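Local coordinates for protein NADPH-flavin oxidoreductase (PDB 1BKJ) that catalyses the NADPH-dependent reduction of FMN to FMNH2 as a homodimer, supplying reduced flavin to bacterial luciferase for bioluminescence, at residues 81-84 with 85-88. Residues are numbered along the deposited sequence; the frame is centred on the assembly and turned at random.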
ATOM      1  N   ILE A  81       7.355  -9.063   1.100  1.00 12.03           N
ATOM      2  CA  ILE A  81       6.700  -9.670  -0.076  1.00 12.42           C
ATOM      3  C   ILE A  81       7.022 -11.161   0.110  1.00 12.57           C
ATOM      4  O   ILE A  81       8.152 -11.506   0.478  1.00 12.10           O
ATOM      5  CB  ILE A  81       7.331  -9.219  -1.442  1.00 12.56           C
ATOM      6  CG1 ILE A  81       7.134  -7.720  -1.664  1.00 11.38           C
ATOM      7  CG2 ILE A  81       6.712 -10.024  -2.599  1.00 12.21           C
ATOM      8  CD1 ILE A  81       7.856  -7.155  -2.860  1.00 12.58           C
ATOM      9  N   ASP A  82       6.040 -12.029  -0.112  1.00 12.85           N
ATOM     10  CA  ASP A  82       6.259 -13.455   0.062  1.00 13.48           C
ATOM     11  C   ASP A  82       5.571 -14.324  -0.991  1.00 13.24           C
ATOM     12  O   ASP A  82       4.356 -14.514  -0.954  1.00 12.84           O
ATOM     13  CB  ASP A  82       5.788 -13.872   1.467  1.00 14.40           C
ATOM     14  CG  ASP A  82       6.213 -15.292   1.861  1.00 16.13           C
ATOM     15  OD1 ASP A  82       6.681 -16.079   1.017  1.00 16.14           O
ATOM     16  OD2 ASP A  82       6.051 -15.639   3.043  1.00 17.40           O
ATOM     17  N   TYR A  83       6.371 -14.854  -1.914  1.00 13.26           N
ATOM     18  CA  TYR A  83       5.874 -15.793  -2.920  1.00 13.33           C
ATOM     19  C   TYR A  83       6.503 -17.164  -2.648  1.00 14.16           C
ATOM     20  O   TYR A  83       6.369 -18.087  -3.453  1.00 15.22           O
ATOM     21  CB  TYR A  83       6.152 -15.327  -4.341  1.00 12.69           C
ATOM     22  CG  TYR A  83       5.260 -14.192  -4.784  1.00 13.39           C
ATOM     23  CD1 TYR A  83       3.971 -14.446  -5.308  1.00 13.34           C
ATOM     24  CD2 TYR A  83       5.681 -12.849  -4.659  1.00 13.63           C
ATOM     25  CE1 TYR A  83       3.119 -13.386  -5.692  1.00 13.07           C
ATOM     26  CE2 TYR A  83       4.837 -11.776  -5.033  1.00 12.89           C
ATOM     27  CZ  TYR A  83       3.563 -12.050  -5.544  1.00 13.55           C
ATOM     28  OH  TYR A  83       2.721 -11.000  -5.848  1.00 13.94           O
ATOM     29  N   GLN A  84       7.166 -17.304  -1.496  1.00 14.47           N
ATOM     30  CA  GLN A  84       7.753 -18.578  -1.113  1.00 14.91           C
ATOM     31  C   GLN A  84       6.662 -19.547  -0.647  1.00 14.80           C
ATOM     32  O   GLN A  84       6.796 -20.752  -0.841  1.00 14.27           O
ATOM     33  CB  GLN A  84       8.854 -18.419  -0.051  1.00 16.77           C
ATOM     34  CG  GLN A  84       9.600 -19.740   0.329  1.00 19.12           C
ATOM     35  CD  GLN A  84      10.143 -20.518  -0.866  1.00 20.56           C
ATOM     36  OE1 GLN A  84       9.989 -21.735  -0.933  1.00 23.71           O
ATOM     37  NE2 GLN A  84      10.742 -19.821  -1.823  1.00 20.49           N
ATOM     38  N   ARG A  85       5.575 -19.024  -0.076  1.00 14.69           N
ATOM     39  CA  ARG A  85       4.449 -19.870   0.340  1.00 15.58           C
ATOM     40  C   ARG A  85       3.890 -20.594  -0.880  1.00 15.72           C
ATOM     41  O   ARG A  85       3.740 -21.819  -0.878  1.00 15.93           O
ATOM     42  CB  ARG A  85       3.325 -19.046   0.969  1.00 15.64           C
ATOM     43  CG  ARG A  85       3.419 -18.919   2.466  1.00 15.82           C
ATOM     44  CD  ARG A  85       2.103 -18.427   3.066  1.00 15.36           C
ATOM     45  NE  ARG A  85       1.739 -17.082   2.634  1.00 15.23           N
ATOM     46  CZ  ARG A  85       2.038 -15.958   3.286  1.00 15.76           C
ATOM     47  NH1 ARG A  85       2.726 -15.981   4.429  1.00 14.56           N
ATOM     48  NH2 ARG A  85       1.605 -14.799   2.811  1.00 15.68           N
ATOM     49  N   HIS A  86       3.733 -19.834  -1.959  1.00 15.75           N
ATOM     50  CA  HIS A  86       3.201 -20.335  -3.221  1.00 16.59           C
ATOM     51  C   HIS A  86       4.138 -21.317  -3.905  1.00 16.68           C
ATOM     52  O   HIS A  86       3.687 -22.354  -4.415  1.00 15.63           O
ATOM     53  CB  HIS A  86       2.899 -19.165  -4.149  1.00 17.82           C
ATOM     54  CG  HIS A  86       2.102 -18.080  -3.495  1.00 19.93           C
ATOM     55  ND1 HIS A  86       2.687 -17.106  -2.709  1.00 21.39           N
ATOM     56  CD2 HIS A  86       0.774 -17.828  -3.482  1.00 20.18           C
ATOM     57  CE1 HIS A  86       1.752 -16.302  -2.244  1.00 21.09           C
ATOM     58  NE2 HIS A  86       0.579 -16.719  -2.701  1.00 20.81           N
ATOM     59  N   ALA A  87       5.440 -21.004  -3.860  1.00 16.86           N
ATOM     60  CA  ALA A  87       6.496 -21.832  -4.441  1.00 16.92           C
ATOM     61  C   ALA A  87       6.666 -23.165  -3.704  1.00 17.73           C
ATOM     62  O   ALA A  87       7.084 -24.163  -4.305  1.00 18.12           O
ATOM     63  CB  ALA A  87       7.802 -21.070  -4.474  1.00 16.76           C
ATOM     64  N   THR A  88       6.332 -23.181  -2.411  1.00 17.88           N
ATOM     65  CA  THR A  88       6.410 -24.395  -1.587  1.00 18.88           C
ATOM     66  C   THR A  88       5.218 -25.315  -1.917  1.00 19.17           C
ATOM     67  O   THR A  88       5.380 -26.538  -1.956  1.00 19.56           O
ATOM     68  CB  THR A  88       6.463 -24.051  -0.065  1.00 18.72           C
ATOM     69  OG1 THR A  88       7.649 -23.296   0.196  1.00 19.20           O
ATOM     70  CG2 THR A  88       6.511 -25.308   0.806  1.00 19.66           C
TER
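Asp82 and Arg85 meet where strand 75-82 of the antiparallel sheet turns into the short helix 84-89, and an Asx turn makes the junction. Its defining bond runs from Gln84 N to Asp82 OD1 (2.8 Å), met nearly along the carboxylate C-O axis; Arg85 N adds a weak bond to the same OD1 at 3.3 Å. Holding CG anti to the backbone N (chi1 -169°) turns the Asp82 carboxylate to these first amides of the helix.

The charged contact is looser: a long salt bridge, Asp82 OD2 to Arg85 NH1 3.6 Å, with the oxygen over one face of the guanidinium. No N-H points at it, so the attraction is one of charge alone. OD2 is bonded instead by Ser47 and by Tyr181 of the second subunit, while Arg85 NH2 donates to the carbonyls of Gln44 and Val46.

Among the rings, Tyr83 and His86 lie obliquely, centroids 5.5 Å apart and planes at 40°. The edge of the His86 imidazole faces the backbone, its CE1 3.4 Å from Asp82 O, and His86 NE2 is bonded to Leu43 O. Leu220 of the second subunit packs on both residues.

The helical bonding starts with Ala87 N to Tyr83 O, from the N-cap residue. Next, Gln84 O accepts twice from opposite faces of its carbonyl plane, from Thr88 N at 2.9 Å and from Thr88 OG1 at 2.9 Å.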